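Local atomic coordinates of phiAB6 tailspike (Unidentified phage, PDB entry 5JS4), a protein that fragments the exopolysaccharide of Acinetobacter baumannii, probably while the phage is attaching to its host, acting as a trimeric beta-helical tailspike. Residues N417-L422 / N441-S446; F464-L469 / V495-G500; L612-S617 / H709-A714; V630-G635 / G693-W698. One frame throughout, in Å; residues are numbered along the deposited sequence.

How the interactions relate
Interactions 1 and 2 are parallel strand pairs on one flank of the beta-helix. They share a continuous ladder, because strand 438-447 of interaction 1 is hydrogen-bonded to strand 460-469 of interaction 2. Interaction 1 is partly buried and interaction 2 lies nearer the surface, but both put mostly apolar side chains on one face and touch a second subunit with the other. Interactions 3 and 4 are near the C-terminal end, where the strands run antiparallel; the nearest atoms of interactions 2 and 3 are about 52 Å apart. Interaction 3 is a buried strand pair whose charges and hydroxyls also reach a neighbouring subunit. Interaction 4 is smaller, bridging non-adjacent strands with one ion pair and one backbone bond. Phe711 and Trp698 join these last two.

Interaction 1 (N417-L422 / N441-S446); sequences NIYFQL and NIIFES
The hydroxyl of Tyr419 gives its hydrogen to Glu445 OE1, with OH and OE1 2.6 Å apart. The phenol meets the oxygen from above the carboxylate plane, 36° out of it. A water donates to Glu445 OE2 at 3.0 Å and, weakly, to Tyr419 OH. The same tyrosine ring carries Ile443 CD1 over one face, 3.8 Å from the centroid, and the amide of Gln421 stacks nearly parallel on the Glu445 carboxylate. Tyr419 and Ile443 of this face pack against Val383 and Thr412 of a second subunit. On the reverse side Phe420 CD2 reaches Phe444 CE1 at 3.6 Å, the ring planes inclined at 57°, while Ile442 CG2 sits at the Phe420 ring edge. Both phenylalanines touch Ala427 across the beta-helix interior. Parallel backbone bonds such as Glu445 N to Phe420 O (2.9 Å) hold successive coils in register. The chemistry splits by face: aromatic and aliphatic side chains pack inside, and the other face joins a short hydrogen bond and a stacked amide to the apolar contact of Ile443.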
loop_
_atom_site.group_PDB
_atom_site.type_symbol
_atom_site.label_atom_id
_atom_site.label_comp_id
_atom_site.label_asym_id
_atom_site.label_seq_id
_atom_site.Cartn_x
_atom_site.Cartn_y
_atom_site.Cartn_z
ATOM N N ASN A 417 6.715 -11.260 2.079
ATOM C CA ASN A 417 8.142 -11.541 2.245
ATOM C C ASN A 417 8.469 -12.998 1.924
ATOM O O ASN A 417 9.080 -13.695 2.735
ATOM C CB ASN A 417 8.619 -11.210 3.678
ATOM C CG ASN A 417 8.350 -9.770 4.105
ATOM O OD1 ASN A 417 8.387 -9.465 5.300
ATOM N ND2 ASN A 417 8.111 -8.883 3.156
ATOM N N ILE A 418 8.041 -13.459 0.750
ATOM C CA ILE A 418 8.297 -14.832 0.325
ATOM C C ILE A 418 9.209 -14.843 -0.891
ATOM O O ILE A 418 8.947 -14.158 -1.883
ATOM C CB ILE A 418 7.010 -15.604 -0.030
ATOM C CG1 ILE A 418 5.949 -15.440 1.063
ATOM C CG2 ILE A 418 7.340 -17.082 -0.237
ATOM C CD1 ILE A 418 4.585 -15.978 0.680
ATOM N N TYR A 419 10.275 -15.635 -0.793
ATOM C CA TYR A 419 11.247 -15.827 -1.860
ATOM C C TYR A 419 11.037 -17.226 -2.436
ATOM O O TYR A 419 11.399 -18.217 -1.802
ATOM C CB TYR A 419 12.658 -15.696 -1.277
ATOM C CG TYR A 419 13.794 -15.382 -2.238
ATOM C CD1 TYR A 419 13.738 -15.707 -3.597
ATOM C CD2 TYR A 419 14.951 -14.784 -1.760
ATOM C CE1 TYR A 419 14.803 -15.420 -4.445
ATOM C CE2 TYR A 419 16.012 -14.495 -2.595
ATOM C CZ TYR A 419 15.937 -14.814 -3.935
ATOM O OH TYR A 419 17.009 -14.515 -4.746
ATOM N N PHE A 420 10.428 -17.297 -3.616
ATOM C CA PHE A 420 10.278 -18.553 -4.351
ATOM C C PHE A 420 11.433 -18.657 -5.349
ATOM O O PHE A 420 11.552 -17.806 -6.235
ATOM C CB PHE A 420 8.961 -18.586 -5.135
ATOM C CG PHE A 420 7.713 -18.453 -4.296
ATOM C CD1 PHE A 420 7.078 -19.578 -3.790
ATOM C CD2 PHE A 420 7.133 -17.209 -4.075
ATOM C CE1 PHE A 420 5.913 -19.466 -3.049
ATOM C CE2 PHE A 420 5.966 -17.088 -3.337
ATOM C CZ PHE A 420 5.354 -18.219 -2.825
ATOM N N GLN A 421 12.271 -19.686 -5.228
ATOM C CA GLN A 421 13.419 -19.835 -6.131
ATOM C C GLN A 421 13.560 -21.243 -6.699
ATOM O O GLN A 421 13.489 -22.234 -5.967
ATOM C CB GLN A 421 14.727 -19.432 -5.440
ATOM C CG GLN A 421 15.917 -19.380 -6.397
ATOM C CD GLN A 421 17.164 -18.750 -5.793
ATOM O OE1 GLN A 421 17.093 -17.734 -5.099
ATOM N NE2 GLN A 421 18.319 -19.343 -6.072
ATOM N N LEU A 422 13.768 -21.305 -8.014
ATOM C CA LEU A 422 14.155 -22.534 -8.720
ATOM C C LEU A 422 13.177 -23.703 -8.544
ATOM O O LEU A 422 13.581 -24.868 -8.474
ATOM C CB LEU A 422 15.596 -22.926 -8.355
ATOM C CG LEU A 422 16.667 -22.107 -9.084
ATOM C CD1 LEU A 422 18.026 -22.259 -8.420
ATOM C CD2 LEU A 422 16.745 -22.496 -10.556
ATOM N N ASN A 441 5.704 -8.048 -1.432
ATOM C CA ASN A 441 7.138 -8.293 -1.303
ATOM C C ASN A 441 7.474 -9.756 -1.537
ATOM O O ASN A 441 8.070 -10.435 -0.699
ATOM C CB ASN A 441 7.641 -7.790 0.050
ATOM C CG ASN A 441 7.438 -6.298 0.220
ATOM O OD1 ASN A 441 6.890 -5.835 1.229
ATOM N ND2 ASN A 441 7.852 -5.535 -0.778
ATOM N N ILE A 442 7.068 -10.218 -2.715
ATOM C CA ILE A 442 7.256 -11.589 -3.138
ATOM C C ILE A 442 8.255 -11.606 -4.291
ATOM O O ILE A 442 8.283 -10.694 -5.125
ATOM C CB ILE A 442 5.903 -12.216 -3.528
ATOM C CG1 ILE A 442 5.083 -12.473 -2.254
ATOM C CG2 ILE A 442 6.089 -13.508 -4.318
ATOM C CD1 ILE A 442 3.643 -12.854 -2.497
ATOM N N ILE A 443 9.085 -12.643 -4.308
ATOM C CA ILE A 443 10.103 -12.823 -5.331
ATOM C C ILE A 443 9.846 -14.150 -6.034
ATOM O O ILE A 443 9.678 -15.179 -5.371
ATOM C CB ILE A 443 11.523 -12.854 -4.722
ATOM C CG1 ILE A 443 11.764 -11.641 -3.811
ATOM C CG2 ILE A 443 12.577 -12.912 -5.822
ATOM C CD1 ILE A 443 12.996 -11.776 -2.941
ATOM N N PHE A 444 9.788 -14.115 -7.365
ATOM C CA PHE A 444 9.814 -15.324 -8.188
ATOM C C PHE A 444 11.142 -15.324 -8.928
ATOM O O PHE A 444 11.347 -14.502 -9.820
ATOM C CB PHE A 444 8.703 -15.352 -9.247
ATOM C CG PHE A 444 7.301 -15.240 -8.709
ATOM C CD1 PHE A 444 6.942 -15.755 -7.468
ATOM C CD2 PHE A 444 6.314 -14.655 -9.496
ATOM C CE1 PHE A 444 5.635 -15.658 -7.017
ATOM C CE2 PHE A 444 5.010 -14.553 -9.046
ATOM C CZ PHE A 444 4.672 -15.056 -7.807
ATOM N N GLU A 445 12.042 -16.230 -8.564
ATOM C CA GLU A 445 13.325 -16.346 -9.257
ATOM C C GLU A 445 13.454 -17.730 -9.881
ATOM O O GLU A 445 13.489 -18.729 -9.171
ATOM C CB GLU A 445 14.497 -16.074 -8.312
ATOM C CG GLU A 445 15.849 -16.078 -9.017
ATOM C CD GLU A 445 16.998 -15.635 -8.131
ATOM O OE1 GLU A 445 16.798 -14.745 -7.279
ATOM O OE2 GLU A 445 18.115 -16.170 -8.304
ATOM N N SER A 446 13.520 -17.774 -11.209
ATOM C CA SER A 446 13.643 -19.032 -11.949
ATOM C C SER A 446 12.584 -20.055 -11.530
ATOM O O SER A 446 12.901 -21.198 -11.208
ATOM C CB SER A 446 15.056 -19.606 -11.796
ATOM O OG SER A 446 16.022 -18.698 -12.296
HETATM O O HOH W 1 19.915 -15.967 -5.896
#

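Interaction 2 (F464-L469 / V495-G500); sequences FWCENL and VKLLGG
Lys496 climbs the indole of Trp465 one methylene at a time. Its CB lies over the ring, 3.6 Å from Trp465 CE3. CG stands almost exactly on the normal of the six-membered ring, 3.6 Å from its centroid, a CH-pi contact. There the chain bends (chi2 75°), and this carries CD past CZ3 and CE to 3.9 Å from Trp465 CH2, while NZ leads away from the strand 464-469. Trp465 in turn is held by its own strand: NE1 donates to Glu467 OE1 at 2.9 Å, nearly straight and in the indole plane. Leu498 CD1 lies alongside the Glu467 carboxylate. The two strands are parallel neighbours in successive coils of the right-handed beta-helix known from pectate lyase-like proteins, and the face of Trp465 and Lys496 approaches Thr412 and His458 of a second subunit. On the inward face Cys466 SG packs 4.1 Å from Val495 CG1, and Trp477 covers both. Backbone bonds alternate along the pair up to Asn468 N and Leu498 O at 2.8 Å. Beyond that a water links the chains, accepting from Leu469 N and donating to Gly499 O at 2.8 Å.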
loop_
_atom_site.group_PDB
_atom_site.type_symbol
_atom_site.label_atom_id
_atom_site.label_comp_id
_atom_site.label_asym_id
_atom_site.label_seq_id
_atom_site.Cartn_x
_atom_site.Cartn_y
_atom_site.Cartn_z
ATOM N N PHE A 464 6.222 -7.178 -6.435
ATOM C CA PHE A 464 6.688 -8.473 -6.914
ATOM C C PHE A 464 7.967 -8.261 -7.711
ATOM O O PHE A 464 8.063 -7.315 -8.499
ATOM C CB PHE A 464 5.644 -9.141 -7.816
ATOM C CG PHE A 464 4.541 -9.834 -7.069
ATOM C CD1 PHE A 464 3.590 -9.102 -6.380
ATOM C CD2 PHE A 464 4.449 -11.222 -7.058
ATOM C CE1 PHE A 464 2.570 -9.734 -5.688
ATOM C CE2 PHE A 464 3.428 -11.860 -6.370
ATOM C CZ PHE A 464 2.490 -11.115 -5.683
ATOM N N TRP A 465 8.939 -9.142 -7.501
ATOM C CA TRP A 465 10.165 -9.158 -8.286
ATOM C C TRP A 465 10.219 -10.497 -9.002
ATOM O O TRP A 465 10.426 -11.529 -8.373
ATOM C CB TRP A 465 11.387 -8.974 -7.389
ATOM C CG TRP A 465 12.662 -8.790 -8.159
ATOM C CD1 TRP A 465 13.436 -9.773 -8.703
ATOM C CD2 TRP A 465 13.302 -7.550 -8.480
ATOM N NE1 TRP A 465 14.518 -9.224 -9.344
ATOM C CE2 TRP A 465 14.462 -7.860 -9.222
ATOM C CE3 TRP A 465 13.007 -6.207 -8.218
ATOM C CZ2 TRP A 465 15.329 -6.877 -9.700
ATOM C CZ3 TRP A 465 13.871 -5.228 -8.694
ATOM C CH2 TRP A 465 15.020 -5.571 -9.428
ATOM N N CYS A 466 10.007 -10.474 -10.317
ATOM C CA CYS A 466 9.910 -11.692 -11.109
ATOM C C CYS A 466 11.087 -11.745 -12.071
ATOM O O CYS A 466 11.150 -10.969 -13.023
ATOM C CB CYS A 466 8.587 -11.725 -11.872
ATOM S SG CYS A 466 7.140 -11.323 -10.864
ATOM N N GLU A 467 12.019 -12.659 -11.808
ATOM C CA GLU A 467 13.271 -12.721 -12.558
ATOM C C GLU A 467 13.593 -14.141 -13.014
ATOM O O GLU A 467 13.959 -14.997 -12.208
ATOM C CB GLU A 467 14.423 -12.152 -11.722
ATOM C CG GLU A 467 15.756 -12.099 -12.463
ATOM C CD GLU A 467 16.797 -11.235 -11.774
ATOM O OE1 GLU A 467 16.573 -10.815 -10.618
ATOM O OE2 GLU A 467 17.853 -10.978 -12.392
ATOM N N ASN A 468 13.443 -14.358 -14.320
ATOM C CA ASN A 468 13.808 -15.599 -15.011
ATOM C C ASN A 468 12.861 -16.766 -14.757
ATOM O O ASN A 468 12.177 -16.835 -13.732
ATOM C CB ASN A 468 15.255 -16.012 -14.707
ATOM C CG ASN A 468 16.257 -14.935 -15.078
ATOM O OD1 ASN A 468 16.041 -14.169 -16.018
ATOM N ND2 ASN A 468 17.358 -14.868 -14.340
ATOM N N LEU A 469 12.836 -17.681 -15.722
ATOM C CA LEU A 469 12.020 -18.880 -15.654
ATOM C C LEU A 469 12.947 -20.087 -15.708
ATOM O O LEU A 469 13.994 -20.033 -16.355
ATOM C CB LEU A 469 11.027 -18.905 -16.816
ATOM C CG LEU A 469 10.031 -17.737 -16.853
ATOM C CD1 LEU A 469 9.414 -17.586 -18.235
ATOM C CD2 LEU A 469 8.948 -17.911 -15.800
ATOM N N VAL A 495 5.560 -4.285 -10.271
ATOM C CA VAL A 495 5.881 -5.670 -10.598
ATOM C C VAL A 495 7.053 -5.667 -11.577
ATOM O O VAL A 495 6.902 -5.301 -12.746
ATOM C CB VAL A 495 4.671 -6.419 -11.198
ATOM C CG1 VAL A 495 5.048 -7.841 -11.592
ATOM C CG2 VAL A 495 3.516 -6.440 -10.209
ATOM N N LYS A 496 8.224 -6.059 -11.083
ATOM C CA LYS A 496 9.426 -6.164 -11.906
ATOM C C LYS A 496 9.353 -7.447 -12.729
ATOM O O LYS A 496 9.138 -8.528 -12.177
ATOM C CB LYS A 496 10.676 -6.167 -11.024
ATOM C CG LYS A 496 12.002 -6.193 -11.772
ATOM C CD LYS A 496 12.334 -4.851 -12.398
ATOM C CE LYS A 496 13.723 -4.853 -13.017
ATOM N NZ LYS A 496 14.073 -3.517 -13.567
ATOM N N LEU A 497 9.535 -7.316 -14.043
ATOM C CA LEU A 497 9.457 -8.445 -14.969
ATOM C C LEU A 497 10.773 -8.583 -15.730
ATOM O O LEU A 497 11.166 -7.676 -16.470
ATOM C CB LEU A 497 8.314 -8.240 -15.961
ATOM C CG LEU A 497 6.917 -8.038 -15.364
ATOM C CD1 LEU A 497 5.957 -7.506 -16.418
ATOM C CD2 LEU A 497 6.381 -9.322 -14.750
ATOM N N LEU A 498 11.444 -9.718 -15.542
ATOM C CA LEU A 498 12.715 -10.003 -16.211
ATOM C C LEU A 498 12.778 -11.456 -16.682
ATOM O O LEU A 498 12.313 -12.360 -15.995
ATOM C CB LEU A 498 13.886 -9.738 -15.262
ATOM C CG LEU A 498 14.136 -8.294 -14.831
ATOM C CD1 LEU A 498 15.110 -8.249 -13.662
ATOM C CD2 LEU A 498 14.650 -7.457 -15.993
ATOM N N GLY A 499 13.358 -11.672 -17.857
ATOM C CA GLY A 499 13.670 -13.019 -18.327
ATOM C C GLY A 499 12.501 -13.897 -18.734
ATOM O O GLY A 499 12.612 -15.122 -18.697
ATOM N N GLY A 500 11.385 -13.287 -19.127
ATOM C CA GLY A 500 10.257 -14.039 -19.680
ATOM C C GLY A 500 8.935 -13.843 -18.970
ATOM O O GLY A 500 7.888 -14.200 -19.505
HETATM O O HOH W 2 14.430 -17.086 -18.039
#

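Interaction 3 (L612-S617 / H709-A714); sequences LTYDQS and HRFTVA
Arg710 sets CG opposite its backbone N (chi1 173°) and stays extended as far as NE; Asp615 likewise turns its carboxylate anti to N (chi1 -175°), bringing Arg710 NH1 to 2.8 Å from Asp615 OD2 in a salt bridge. OD2 lies in the guanidinium plane and is approached on its anti side, the planar groups turned 86° apart. Arg664 NE also pairs with OD2, and Arg710 NH2 bonds Gly652 O and Asn651 OD1 of a second subunit. Thr613 CG2 covers one guanidinium face, and its OG1 shares a 2.7 Å hydrogen bond with Thr712 OG1. These strands are antiparallel neighbours in a C-terminal sheet; His709 and Arg710 form a classic beta bulge facing Leu660. On the other face Tyr614 CB sits over the Phe711 ring, 4.1 Å from its centroid, and Tyr637 meets both rings edge-to-face. At the strand end, Asp615 OD1 accepts from Ser617 N at 2.9 Å in an Asx turn, while Gln616 CG lies 3.3 Å above the centre of the His709 ring and its amide stacks there.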
loop_
_atom_site.group_PDB
_atom_site.type_symbol
_atom_site.label_atom_id
_atom_site.label_comp_id
_atom_site.label_asym_id
_atom_site.label_seq_id
_atom_site.Cartn_x
_atom_site.Cartn_y
_atom_site.Cartn_z
ATOM N N LEU A 612 -27.700 25.957 -38.235
ATOM C CA LEU A 612 -28.897 25.321 -38.766
ATOM C C LEU A 612 -29.078 25.774 -40.200
ATOM O O LEU A 612 -29.008 26.962 -40.486
ATOM C CB LEU A 612 -30.090 25.727 -37.897
ATOM C CG LEU A 612 -31.478 25.221 -38.276
ATOM C CD1 LEU A 612 -31.553 23.706 -38.264
ATOM C CD2 LEU A 612 -32.494 25.803 -37.307
ATOM N N THR A 613 -29.293 24.825 -41.108
ATOM C CA THR A 613 -29.386 25.140 -42.524
ATOM C C THR A 613 -30.741 24.740 -43.109
ATOM O O THR A 613 -31.265 23.668 -42.812
ATOM C CB THR A 613 -28.194 24.518 -43.288
ATOM O OG1 THR A 613 -27.003 25.238 -42.929
ATOM C CG2 THR A 613 -28.379 24.587 -44.796
ATOM N N TYR A 614 -31.303 25.649 -43.900
ATOM C CA TYR A 614 -32.494 25.406 -44.711
ATOM C C TYR A 614 -32.049 24.935 -46.084
ATOM O O TYR A 614 -31.128 25.499 -46.651
ATOM C CB TYR A 614 -33.275 26.705 -44.879
ATOM C CG TYR A 614 -34.369 26.642 -45.915
ATOM C CD1 TYR A 614 -35.623 26.143 -45.590
ATOM C CD2 TYR A 614 -34.153 27.086 -47.218
ATOM C CE1 TYR A 614 -36.632 26.085 -46.533
ATOM C CE2 TYR A 614 -35.156 27.033 -48.170
ATOM C CZ TYR A 614 -36.395 26.528 -47.820
ATOM O OH TYR A 614 -37.406 26.475 -48.750
ATOM N N ASP A 615 -32.711 23.913 -46.622
ATOM C CA ASP A 615 -32.443 23.439 -47.978
ATOM C C ASP A 615 -33.743 22.863 -48.509
ATOM O O ASP A 615 -34.248 21.877 -47.975
ATOM C CB ASP A 615 -31.337 22.383 -47.962
ATOM C CG ASP A 615 -30.909 21.929 -49.356
ATOM O OD1 ASP A 615 -31.619 22.193 -50.350
ATOM O OD2 ASP A 615 -29.839 21.293 -49.442
ATOM N N GLN A 616 -34.292 23.486 -49.544
ATOM C CA GLN A 616 -35.577 23.028 -50.076
ATOM C C GLN A 616 -35.471 21.646 -50.731
ATOM O O GLN A 616 -36.495 21.013 -50.985
ATOM C CB GLN A 616 -36.197 24.065 -51.017
ATOM C CG GLN A 616 -35.481 24.279 -52.331
ATOM C CD GLN A 616 -36.115 25.403 -53.141
ATOM O OE1 GLN A 616 -36.052 26.570 -52.756
ATOM N NE2 GLN A 616 -36.731 25.056 -54.261
ATOM N N SER A 617 -34.248 21.176 -50.984
ATOM C CA SER A 617 -34.025 19.810 -51.494
ATOM C C SER A 617 -33.956 18.729 -50.409
ATOM O O SER A 617 -33.938 17.535 -50.735
ATOM C CB SER A 617 -32.756 19.744 -52.350
ATOM O OG SER A 617 -32.944 20.413 -53.579
ATOM N N HIS A 709 -32.495 28.747 -52.395
ATOM C CA HIS A 709 -32.654 27.300 -52.360
ATOM C C HIS A 709 -32.156 26.744 -51.030
ATOM O O HIS A 709 -32.739 25.817 -50.470
ATOM C CB HIS A 709 -31.871 26.667 -53.501
ATOM C CG HIS A 709 -32.324 25.288 -53.844
ATOM N ND1 HIS A 709 -31.968 24.180 -53.113
ATOM C CD2 HIS A 709 -33.111 24.842 -54.851
ATOM C CE1 HIS A 709 -32.513 23.106 -53.658
ATOM N NE2 HIS A 709 -33.209 23.481 -54.713
ATOM N N ARG A 710 -31.071 27.328 -50.524
ATOM C CA ARG A 710 -30.419 26.841 -49.318
ATOM C C ARG A 710 -29.694 27.999 -48.646
ATOM O O ARG A 710 -29.107 28.839 -49.320
ATOM C CB ARG A 710 -29.435 25.713 -49.673
ATOM C CG ARG A 710 -28.549 25.217 -48.538
ATOM C CD ARG A 710 -27.734 24.005 -48.971
ATOM N NE ARG A 710 -26.797 23.562 -47.939
ATOM C CZ ARG A 710 -26.801 22.378 -47.325
ATOM N NH1 ARG A 710 -27.704 21.441 -47.609
ATOM N NH2 ARG A 710 -25.880 22.119 -46.407
ATOM N N PHE A 711 -29.770 28.052 -47.322
ATOM C CA PHE A 711 -28.995 29.019 -46.551
ATOM C C PHE A 711 -28.831 28.559 -45.110
ATOM O O PHE A 711 -29.631 27.783 -44.592
ATOM C CB PHE A 711 -29.619 30.424 -46.605
ATOM C CG PHE A 711 -30.941 30.546 -45.889
ATOM C CD1 PHE A 711 -32.126 30.266 -46.549
ATOM C CD2 PHE A 711 -31.002 30.965 -44.562
ATOM C CE1 PHE A 711 -33.346 30.385 -45.901
ATOM C CE2 PHE A 711 -32.218 31.086 -43.912
ATOM C CZ PHE A 711 -33.390 30.797 -44.582
ATOM N N THR A 712 -27.789 29.077 -44.476
ATOM C CA THR A 712 -27.416 28.748 -43.114
ATOM C C THR A 712 -27.769 29.905 -42.186
ATOM O O THR A 712 -27.750 31.065 -42.599
ATOM C CB THR A 712 -25.894 28.513 -43.051
ATOM O OG1 THR A 712 -25.565 27.371 -43.853
ATOM C CG2 THR A 712 -25.395 28.304 -41.626
ATOM N N VAL A 713 -28.104 29.568 -40.945
ATOM C CA VAL A 713 -28.124 30.542 -39.855
ATOM C C VAL A 713 -27.267 30.024 -38.704
ATOM O O VAL A 713 -27.104 28.815 -38.521
ATOM C CB VAL A 713 -29.556 30.860 -39.354
ATOM C CG1 VAL A 713 -30.446 31.275 -40.513
ATOM C CG2 VAL A 713 -30.167 29.695 -38.594
ATOM N N ALA A 714 -26.725 30.953 -37.923
ATOM C CA ALA A 714 -26.007 30.624 -36.703
ATOM C C ALA A 714 -26.549 31.530 -35.614
ATOM O O ALA A 714 -26.700 32.729 -35.825
ATOM C CB ALA A 714 -24.512 30.833 -36.878
#

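Interaction 4 (V630-G635 / G693-W698); sequences VKESTG and GFKVFW
A beta hairpin tip, with a classic bulge where Glu632 and Ser633 both face Val636, reaches past its own return strand to strand 690-699. Glu632 OE2 receives Lys695 NZ on its syn lone pair, at 2.9 Å, and OE1 receives it weakly at 3.3 Å, so the ammonium sits mainly on OE2. Both side chains are extended and cross at about a right angle. A water closes the triangle, donating to Glu632 OE1 and accepting from Lys695 NZ at 3.0 Å. Arg638 NH1 makes a second salt bridge to OE1, so two cations share this carboxylate, which probably stabilises its negative charge. At the turn, Gly635 O accepts from Trp698 N at 2.8 Å, and Phe697 CA adds a CH contact to the same oxygen. Gly635 N donates to Asp707 OD1, so both backbone polar atoms of this glycine are bonded. Strand 636-641 runs between the two partners, strand 672-678 borders 690-699 on its far side, and Trp698 packs on Val656 and Pro659 of strand 654-661.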
loop_
_atom_site.group_PDB
_atom_site.type_symbol
_atom_site.label_atom_id
_atom_site.label_comp_id
_atom_site.label_asym_id
_atom_site.label_seq_id
_atom_site.Cartn_x
_atom_site.Cartn_y
_atom_site.Cartn_z
ATOM N N VAL A 630 -38.412 26.938 -41.774
ATOM C CA VAL A 630 -39.472 26.693 -42.743
ATOM C C VAL A 630 -39.776 27.959 -43.525
ATOM O O VAL A 630 -39.618 29.075 -43.018
ATOM C CB VAL A 630 -40.768 26.180 -42.078
ATOM C CG1 VAL A 630 -40.516 24.857 -41.375
ATOM C CG2 VAL A 630 -41.335 27.205 -41.109
ATOM N N LYS A 631 -40.218 27.778 -44.761
ATOM C CA LYS A 631 -40.665 28.887 -45.581
ATOM C C LYS A 631 -42.081 29.276 -45.174
ATOM O O LYS A 631 -42.984 28.436 -45.153
ATOM C CB LYS A 631 -40.627 28.509 -47.059
ATOM C CG LYS A 631 -41.056 29.629 -47.990
ATOM C CD LYS A 631 -41.008 29.187 -49.438
ATOM C CE LYS A 631 -41.619 30.225 -50.357
ATOM N NZ LYS A 631 -41.622 29.762 -51.771
ATOM N N GLU A 632 -42.260 30.549 -44.840
ATOM C CA GLU A 632 -43.577 31.100 -44.515
ATOM C C GLU A 632 -44.271 31.637 -45.767
ATOM O O GLU A 632 -45.456 31.382 -45.998
ATOM C CB GLU A 632 -43.425 32.216 -43.480
ATOM C CG GLU A 632 -44.717 32.936 -43.127
ATOM C CD GLU A 632 -44.553 33.851 -41.933
ATOM O OE1 GLU A 632 -44.481 33.340 -40.802
ATOM O OE2 GLU A 632 -44.499 35.078 -42.124
ATOM N N SER A 633 -43.528 32.401 -46.557
ATOM C CA SER A 633 -44.020 32.981 -47.800
ATOM C C SER A 633 -42.799 33.388 -48.623
ATOM O O SER A 633 -41.674 33.180 -48.185
ATOM C CB SER A 633 -44.919 34.188 -47.517
ATOM O OG SER A 633 -44.202 35.235 -46.885
ATOM N N THR A 634 -43.017 33.956 -49.805
ATOM C CA THR A 634 -41.902 34.344 -50.669
ATOM C C THR A 634 -40.920 35.223 -49.904
ATOM O O THR A 634 -41.282 36.285 -49.403
ATOM C CB THR A 634 -42.389 35.089 -51.923
ATOM O OG1 THR A 634 -43.328 34.263 -52.625
ATOM C CG2 THR A 634 -41.220 35.432 -52.846
ATOM N N GLY A 635 -39.686 34.747 -49.791
ATOM C CA GLY A 635 -38.622 35.496 -49.139
ATOM C C GLY A 635 -38.671 35.563 -47.625
ATOM O O GLY A 635 -37.829 36.223 -47.030
ATOM N N GLY A 693 -37.931 32.379 -31.434
ATOM C CA GLY A 693 -37.138 32.187 -32.641
ATOM C C GLY A 693 -37.045 33.496 -33.395
ATOM O O GLY A 693 -37.164 34.572 -32.804
ATOM N N PHE A 694 -36.828 33.416 -34.701
ATOM C CA PHE A 694 -36.737 34.610 -35.526
ATOM C C PHE A 694 -37.042 34.297 -36.982
ATOM O O PHE A 694 -36.920 33.145 -37.423
ATOM C CB PHE A 694 -35.363 35.295 -35.375
ATOM C CG PHE A 694 -34.181 34.420 -35.723
ATOM C CD1 PHE A 694 -33.628 33.566 -34.777
ATOM C CD2 PHE A 694 -33.590 34.486 -36.979
ATOM C CE1 PHE A 694 -32.529 32.778 -35.086
ATOM C CE2 PHE A 694 -32.490 33.698 -37.291
ATOM C CZ PHE A 694 -31.963 32.842 -36.345
ATOM N N LYS A 695 -37.474 35.329 -37.702
ATOM C CA LYS A 695 -37.707 35.257 -39.133
ATOM C C LYS A 695 -36.518 35.836 -39.874
ATOM O O LYS A 695 -35.890 36.785 -39.403
ATOM C CB LYS A 695 -38.961 36.033 -39.527
ATOM C CG LYS A 695 -40.250 35.482 -38.936
ATOM C CD LYS A 695 -41.464 36.157 -39.556
ATOM C CE LYS A 695 -42.766 35.666 -38.941
ATOM N NZ LYS A 695 -43.948 36.325 -39.563
ATOM N N VAL A 696 -36.223 35.251 -41.033
ATOM C CA VAL A 696 -35.227 35.767 -41.960
ATOM C C VAL A 696 -35.952 36.177 -43.233
ATOM O O VAL A 696 -36.727 35.392 -43.787
ATOM C CB VAL A 696 -34.167 34.706 -42.301
ATOM C CG1 VAL A 696 -33.107 35.286 -43.232
ATOM C CG2 VAL A 696 -33.528 34.165 -41.034
ATOM N N PHE A 697 -35.706 37.407 -43.674
ATOM C CA PHE A 697 -36.282 37.969 -44.891
ATOM C C PHE A 697 -35.158 38.124 -45.901
ATOM O O PHE A 697 -34.123 38.701 -45.577
ATOM C CB PHE A 697 -36.880 39.356 -44.626
ATOM C CG PHE A 697 -38.069 39.358 -43.698
ATOM C CD1 PHE A 697 -37.912 39.115 -42.337
ATOM C CD2 PHE A 697 -39.341 39.638 -44.182
ATOM C CE1 PHE A 697 -39.006 39.131 -41.484
ATOM C CE2 PHE A 697 -40.435 39.663 -43.331
ATOM C CZ PHE A 697 -40.264 39.402 -41.985
ATOM N N TRP A 698 -35.363 37.617 -47.114
ATOM C CA TRP A 698 -34.369 37.698 -48.183
ATOM C C TRP A 698 -34.878 38.531 -49.348
ATOM O O TRP A 698 -35.997 38.322 -49.817
ATOM C CB TRP A 698 -34.049 36.307 -48.716
ATOM C CG TRP A 698 -33.249 35.434 -47.811
ATOM C CD1 TRP A 698 -33.700 34.382 -47.068
ATOM C CD2 TRP A 698 -31.841 35.513 -47.577
ATOM N NE1 TRP A 698 -32.662 33.801 -46.386
ATOM C CE2 TRP A 698 -31.508 34.483 -46.675
ATOM C CE3 TRP A 698 -30.825 36.357 -48.043
ATOM C CZ2 TRP A 698 -30.202 34.268 -46.233
ATOM C CZ3 TRP A 698 -29.529 36.146 -47.599
ATOM C CH2 TRP A 698 -29.228 35.114 -46.706
HETATM O O HOH W 3 -45.952 34.309 -38.492
#